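PDB 5A1Q: AF1502 from Archaeoglobus fulgidus, which is of unknown function but represents the STAC domain, which is associated with transmembrane solute transport and two-component signal transduction systems. Local coordinates for residues Glu13-Ile18 with Val60-Arg66; Met4-Leu10 with Val38-Tyr43. All coordinates share one frame; numbering follows the deposited sequence.

Contact 1: Glu13-Ile18 with Val60-Arg66; sequences ELKKEI and VEIVEER
R66 NH1 is gripped by two partners: E17 OE2 in a salt bridge at 2.5 Å, a notably short separation, and a water 3.0 Å from NH1 that lies in the guanidinium plane at its edge. That same water donates to E13 O (2.9 Å) and to E13 OE1, so a single molecule bridges both ends of E13 to the arginine; the second carboxylate oxygen, E13 OE2, is taken by K9. E17 and R66 extend toward each other from their two helices, and because their carboxylate and guanidinium planes stand 76° apart, OE2 approaches the guanidinium obliquely and the two groups do not lie flat as a two-pronged pair. A bend at chi2 (-61°) brings the E17 carboxylate to I62 and R66, whereas R66 stays extended from CG to NE. I62 CG2 lies against one guanidinium face, off its centre, and 3.6 Å from E17 CD. A leucine in place of E17 would probably leave R66 NH1 without its charged mate and the guanidinium freer to swing. Deeper in the interface the packing is apolar. V63 faces segment 13-18, its CG1 3.8 Å from E13 CB and its CG2 4.0 Å from L14 CD2, with the L14 and V63 side chains nearly perpendicular. I18 CD1 reaches V60 CG2 at 4.3 Å, and V60 also packs on L47 and L50 of helix 43-51. The axes of segments 13-18 and 60-66 approach to 9.3 Å, their directions 140° apart, a splayed antiparallel pairing of the first and last helices in a compact all-helical, four-helix domain, with an apolar inner face and a charged outer seam.

Contact 2: Met4-Leu10 with Val38-Tyr43; sequences MITYKKL and VDDSNY
I5 and Y7 run antiparallel to V38 and D39, with I5 CA 5.3 Å from D39 CA and Y7 CA 4.9 Å from V38 CA, yet without a strand ladder between them. The contact joins the N-cap of helix 7-18 to the connection that leads from helix 22-33 into helix 43-51. At the cap, T6 OG1 accepts from K9 N (3.0 Å), fixing the first turn of the helix. One bond ties the two segments directly: I5 N donates to D40 OD1 at 3.0 Å and 178°, nearly straight, meeting the syn side of the carboxylate but tilted 35° from its plane. The other carboxylate oxygen, D40 OD2, comes within 3.7 Å of CG of M4, a selenomethionine whose side chain runs across that of D40. On its own side the loop is braced by D39 N donating to N42 OD1, from above the amide carbonyl plane, while D39 O receives both N42 N and Y43 N. V38 is the buried wedge. Its CG1 presses on L10 CD2 at 3.7 Å, and its CG2 meets Y7 CB and the edge of the Y7 ring, whose hydroxyl bonds to N27. M30 of helix 22-33 and I46 of helix 43-51 pack on V38 as well. With chi1 at 78°, Y43 CG is tucked between its own N and C, and one ring face is presented to I5. There I5 CG1 makes a CH-pi contact over the middle of the Y43 ring, 3.8 Å from its centroid, while I5 CG2 rests near Y43 CB and CG.

Overall arrangement
From the N terminus, the chain passes through residues 4-10 into helix 7-18; the lead-in and first turn of this helix serve contact 2, its last turns contact 1, and the two centres lie about 13 Å apart. Contact 2 closes a loop of 27 residues that hold the rest of helix 7-18 and all of helix 22-33, bringing the connection before helix 43-51 back to the N terminus. Contact 1 closes a longer loop of 41 residues, holding helices 22-33 and 43-51, when helix 57-70 returns beside helix 7-18. Their segments alternate along the chain, so the loops cross instead of nesting. L67 of helix 57-70, touched by I5 and Y43, also links contact 2 to the last helix.

Contact 1: Glu13-Ile18 with Val60-Arg66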
loop_
_atom_site.group_PDB
_atom_site.type_symbol
_atom_site.label_atom_id
_atom_site.label_comp_id
_atom_site.label_asym_id
_atom_site.label_seq_id
_atom_site.Cartn_x
_atom_site.Cartn_y
_atom_site.Cartn_z
ATOM N N GLU A 13 11.077 -10.798 9.983
ATOM C CA GLU A 13 10.221 -11.878 9.464
ATOM C C GLU A 13 10.069 -11.784 7.926
ATOM O O GLU A 13 10.098 -12.814 7.254
ATOM C CB GLU A 13 8.827 -11.897 10.132
ATOM C CG GLU A 13 8.846 -12.256 11.604
ATOM C CD GLU A 13 8.917 -13.750 11.878
ATOM O OE1 GLU A 13 8.932 -14.558 10.930
ATOM O OE2 GLU A 13 8.946 -14.112 13.071
ATOM N N LEU A 14 9.918 -10.577 7.381
ATOM C CA LEU A 14 9.720 -10.437 5.964
ATOM C C LEU A 14 10.978 -10.759 5.193
ATOM O O LEU A 14 10.937 -11.417 4.141
ATOM C CB LEU A 14 9.216 -9.024 5.640
ATOM C CG LEU A 14 7.800 -8.628 6.062
ATOM C CD1 LEU A 14 7.608 -7.114 6.044
ATOM C CD2 LEU A 14 6.781 -9.244 5.129
ATOM N N LYS A 15 12.138 -10.356 5.722
ATOM C CA LYS A 15 13.392 -10.632 5.048
ATOM C C LYS A 15 13.667 -12.119 5.007
ATOM O O LYS A 15 14.241 -12.579 4.012
ATOM C CB LYS A 15 14.550 -9.964 5.730
ATOM C CG LYS A 15 14.634 -8.492 5.511
ATOM C CD LYS A 15 15.813 -7.973 6.322
ATOM C CE LYS A 15 16.371 -6.739 5.699
ATOM N NZ LYS A 15 17.417 -6.209 6.622
ATOM N N LYS A 16 13.239 -12.857 6.050
ATOM C CA LYS A 16 13.377 -14.316 6.038
ATOM C C LYS A 16 12.719 -14.923 4.789
ATOM O O LYS A 16 13.232 -15.917 4.236
ATOM C CB LYS A 16 12.780 -14.912 7.321
ATOM C CG LYS A 16 13.297 -16.273 7.738
ATOM C CD LYS A 16 13.504 -16.326 9.242
ATOM C CE LYS A 16 14.780 -15.592 9.652
ATOM N NZ LYS A 16 14.818 -15.267 11.103
ATOM N N GLU A 17 11.563 -14.401 4.388
ATOM C CA GLU A 17 10.816 -14.921 3.230
ATOM C C GLU A 17 11.217 -14.308 1.856
ATOM O O GLU A 17 11.350 -15.032 0.853
ATOM C CB GLU A 17 9.308 -14.724 3.475
ATOM C CG GLU A 17 8.743 -15.564 4.605
ATOM C CD GLU A 17 8.919 -17.035 4.330
ATOM O OE1 GLU A 17 8.620 -17.460 3.199
ATOM O OE2 GLU A 17 9.415 -17.741 5.216
ATOM N N ILE A 18 11.477 -13.005 1.835
ATOM C CA ILE A 18 11.510 -12.148 0.633
ATOM C C ILE A 18 12.954 -11.645 0.306
ATOM O O ILE A 18 13.238 -11.166 -0.816
ATOM C CB ILE A 18 10.516 -10.960 0.815
ATOM C CG1 ILE A 18 9.022 -11.463 0.710
ATOM C CG2 ILE A 18 10.735 -9.831 -0.147
ATOM C CD1 ILE A 18 8.041 -10.529 1.438
ATOM N N VAL A 60 4.036 -13.180 2.215
ATOM C CA VAL A 60 3.407 -12.380 3.274
ATOM C C VAL A 60 2.419 -13.235 4.089
ATOM O O VAL A 60 2.336 -13.075 5.321
ATOM C CB VAL A 60 2.743 -11.119 2.665
ATOM C CG1 VAL A 60 1.979 -10.345 3.743
ATOM C CG2 VAL A 60 3.777 -10.302 1.955
ATOM N N GLU A 61 1.685 -14.162 3.450
ATOM C CA GLU A 61 0.755 -15.070 4.092
ATOM C C GLU A 61 1.567 -15.904 5.100
ATOM O O GLU A 61 1.140 -16.134 6.241
ATOM C CB GLU A 61 0.022 -15.961 3.022
ATOM C CG GLU A 61 -1.059 -15.189 2.222
ATOM C CD GLU A 61 -1.740 -15.839 0.999
ATOM O OE1 GLU A 61 -1.205 -16.766 0.333
ATOM O OE2 GLU A 61 -2.857 -15.351 0.667
ATOM N N ILE A 62 2.744 -16.377 4.677
ATOM C CA ILE A 62 3.610 -17.179 5.577
ATOM C C ILE A 62 4.020 -16.331 6.834
ATOM O O ILE A 62 3.924 -16.822 7.962
ATOM C CB ILE A 62 4.830 -17.756 4.818
ATOM C CG1 ILE A 62 4.322 -18.826 3.856
ATOM C CG2 ILE A 62 5.853 -18.276 5.861
ATOM C CD1 ILE A 62 5.354 -19.320 2.884
ATOM N N VAL A 63 4.421 -15.071 6.611
ATOM C CA VAL A 63 4.735 -14.200 7.781
ATOM C C VAL A 63 3.540 -14.026 8.666
ATOM O O VAL A 63 3.645 -14.194 9.873
ATOM C CB VAL A 63 5.201 -12.817 7.299
ATOM C CG1 VAL A 63 5.403 -11.850 8.478
ATOM C CG2 VAL A 63 6.504 -12.921 6.551
ATOM N N GLU A 64 2.378 -13.749 8.074
ATOM C CA GLU A 64 1.153 -13.636 8.905
ATOM C C GLU A 64 0.898 -14.872 9.740
ATOM O O GLU A 64 0.597 -14.823 10.935
ATOM C CB GLU A 64 -0.066 -13.383 8.044
ATOM C CG GLU A 64 -0.046 -12.016 7.390
ATOM C CD GLU A 64 -1.425 -11.413 7.208
ATOM O OE1 GLU A 64 -2.303 -11.638 8.063
ATOM O OE2 GLU A 64 -1.616 -10.677 6.216
ATOM N N GLU A 65 1.022 -16.036 9.101
ATOM C CA GLU A 65 0.811 -17.276 9.762
ATOM C C GLU A 65 1.760 -17.514 10.950
ATOM O O GLU A 65 1.323 -17.942 12.009
ATOM C CB GLU A 65 0.939 -18.434 8.726
ATOM C CG GLU A 65 -0.356 -18.639 7.934
ATOM C CD GLU A 65 -0.164 -19.468 6.653
ATOM O OE1 GLU A 65 0.971 -19.942 6.427
ATOM O OE2 GLU A 65 -1.138 -19.581 5.859
ATOM N N ARG A 66 3.024 -17.154 10.743
ATOM C CA ARG A 66 4.062 -17.302 11.779
ATOM C C ARG A 66 3.805 -16.363 12.944
ATOM O O ARG A 66 4.042 -16.739 14.109
ATOM C CB ARG A 66 5.449 -16.982 11.203
ATOM C CG ARG A 66 6.043 -18.200 10.491
ATOM C CD ARG A 66 7.197 -17.864 9.563
ATOM N NE ARG A 66 7.604 -19.047 8.769
ATOM C CZ ARG A 66 8.641 -19.077 7.922
ATOM N NH1 ARG A 66 9.403 -17.985 7.745
ATOM N NH2 ARG A 66 8.925 -20.200 7.244
HETATM O O HOH W 1 8.875 -15.157 8.528
#

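Contact 2: Met4-Leu10 with Val38-Tyr43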
loop_
_atom_site.group_PDB
_atom_site.type_symbol
_atom_site.label_atom_id
_atom_site.label_comp_id
_atom_site.label_asym_id
_atom_site.label_seq_id
_atom_site.Cartn_x
_atom_site.Cartn_y
_atom_site.Cartn_z
HETATM N N MSE A 4 5.362 -7.745 21.917
HETATM C CA MSE A 4 4.894 -6.683 21.004
HETATM C C MSE A 4 5.581 -6.715 19.639
HETATM O O MSE A 4 6.794 -6.930 19.579
HETATM C CB MSE A 4 5.238 -5.324 21.610
HETATM C CG MSE A 4 4.267 -4.965 22.733
HETATM SE SE MSE A 4 4.762 -3.234 23.554
HETATM C CE MSE A 4 5.958 -2.481 22.170
ATOM N N ILE A 5 4.832 -6.516 18.546
ATOM C CA ILE A 5 5.404 -6.471 17.209
ATOM C C ILE A 5 6.142 -5.110 17.110
ATOM O O ILE A 5 5.635 -4.086 17.576
ATOM C CB ILE A 5 4.324 -6.642 16.098
ATOM C CG1 ILE A 5 3.565 -7.983 16.324
ATOM C CG2 ILE A 5 4.944 -6.702 14.689
ATOM C CD1 ILE A 5 4.449 -9.230 16.398
ATOM N N THR A 6 7.344 -5.129 16.541
ATOM C CA THR A 6 8.133 -3.918 16.291
ATOM C C THR A 6 8.480 -3.859 14.797
ATOM O O THR A 6 8.371 -4.840 14.026
ATOM C CB THR A 6 9.415 -3.942 17.123
ATOM O OG1 THR A 6 10.192 -5.078 16.705
ATOM C CG2 THR A 6 9.125 -4.000 18.589
ATOM N N TYR A 7 8.964 -2.691 14.356
ATOM C CA TYR A 7 9.526 -2.614 13.053
ATOM C C TYR A 7 10.652 -3.669 12.797
ATOM O O TYR A 7 10.654 -4.344 11.760
ATOM C CB TYR A 7 10.056 -1.200 12.790
ATOM C CG TYR A 7 10.777 -1.059 11.471
ATOM C CD1 TYR A 7 12.174 -1.241 11.372
ATOM C CD2 TYR A 7 10.119 -0.630 10.388
ATOM C CE1 TYR A 7 12.824 -1.085 10.140
ATOM C CE2 TYR A 7 10.733 -0.551 9.117
ATOM C CZ TYR A 7 12.099 -0.716 9.026
ATOM O OH TYR A 7 12.708 -0.552 7.815
ATOM N N LYS A 8 11.583 -3.792 13.731
ATOM C CA LYS A 8 12.669 -4.750 13.569
ATOM C C LYS A 8 12.107 -6.165 13.421
ATOM O O LYS A 8 12.543 -6.956 12.550
ATOM C CB LYS A 8 13.630 -4.680 14.726
ATOM C CG LYS A 8 14.816 -5.652 14.638
ATOM N N LYS A 9 11.135 -6.507 14.263
ATOM C CA LYS A 9 10.568 -7.851 14.224
ATOM C C LYS A 9 9.885 -8.111 12.848
ATOM O O LYS A 9 10.126 -9.167 12.207
ATOM C CB LYS A 9 9.615 -8.083 15.419
ATOM C CG LYS A 9 8.773 -9.328 15.310
ATOM C CD LYS A 9 9.596 -10.552 15.599
ATOM C CE LYS A 9 8.697 -11.707 16.000
ATOM N NZ LYS A 9 9.412 -13.010 15.898
ATOM N N LEU A 10 9.078 -7.157 12.357
ATOM C CA LEU A 10 8.324 -7.342 11.195
ATOM C C LEU A 10 9.289 -7.385 9.977
ATOM O O LEU A 10 9.159 -8.251 9.108
ATOM C CB LEU A 10 7.250 -6.251 11.112
ATOM C CG LEU A 10 6.371 -6.379 9.914
ATOM C CD1 LEU A 10 5.635 -7.713 10.011
ATOM C CD2 LEU A 10 5.392 -5.237 9.798
ATOM N N VAL A 38 5.728 0.661 13.529
ATOM C CA VAL A 38 5.042 -0.612 13.479
ATOM C C VAL A 38 4.723 -0.983 14.907
ATOM O O VAL A 38 5.594 -0.950 15.790
ATOM C CB VAL A 38 5.912 -1.745 12.823
ATOM C CG1 VAL A 38 5.158 -3.054 12.836
ATOM C CG2 VAL A 38 6.252 -1.358 11.410
ATOM N N ASP A 39 3.453 -1.351 15.153
ATOM C CA ASP A 39 3.055 -1.789 16.474
ATOM C C ASP A 39 1.880 -2.782 16.411
ATOM O O ASP A 39 1.481 -3.171 15.317
ATOM C CB ASP A 39 2.698 -0.596 17.379
ATOM C CG ASP A 39 1.552 0.253 16.836
ATOM O OD1 ASP A 39 0.679 -0.218 16.066
ATOM O OD2 ASP A 39 1.527 1.451 17.180
ATOM N N ASP A 40 1.449 -3.255 17.596
ATOM C CA ASP A 40 0.358 -4.257 17.599
ATOM C C ASP A 40 -0.904 -3.744 16.910
ATOM O O ASP A 40 -1.679 -4.524 16.338
ATOM C CB ASP A 40 0.035 -4.692 18.993
ATOM C CG ASP A 40 1.125 -5.560 19.634
ATOM O OD1 ASP A 40 1.907 -6.208 18.888
ATOM O OD2 ASP A 40 1.090 -5.597 20.909
ATOM N N SER A 41 -1.115 -2.436 16.960
ATOM C CA SER A 41 -2.349 -1.879 16.409
ATOM C C SER A 41 -2.364 -1.810 14.897
ATOM O O SER A 41 -3.465 -1.796 14.333
ATOM C CB SER A 41 -2.644 -0.454 16.922
ATOM O OG SER A 41 -2.849 -0.369 18.331
ATOM N N ASN A 42 -1.191 -1.752 14.231
ATOM C CA ASN A 42 -1.157 -1.470 12.786
ATOM C C ASN A 42 -0.495 -2.496 11.931
ATOM O O ASN A 42 -0.529 -2.414 10.683
ATOM C CB ASN A 42 -0.576 -0.057 12.527
ATOM C CG ASN A 42 0.916 0.040 12.804
ATOM O OD1 ASN A 42 1.619 -0.957 12.954
ATOM N ND2 ASN A 42 1.418 1.256 12.809
ATOM N N TYR A 43 0.173 -3.513 12.535
ATOM C CA TYR A 43 0.905 -4.431 11.699
ATOM C C TYR A 43 0.073 -5.251 10.739
ATOM O O TYR A 43 0.545 -5.541 9.644
ATOM C CB TYR A 43 1.840 -5.363 12.513
ATOM C CG TYR A 43 1.204 -6.533 13.224
ATOM C CD1 TYR A 43 0.475 -6.322 14.324
ATOM C CD2 TYR A 43 1.326 -7.827 12.724
ATOM C CE1 TYR A 43 -0.113 -7.342 15.049
ATOM C CE2 TYR A 43 0.777 -8.908 13.442
ATOM C CZ TYR A 43 0.055 -8.638 14.614
ATOM O OH TYR A 43 -0.598 -9.604 15.352
#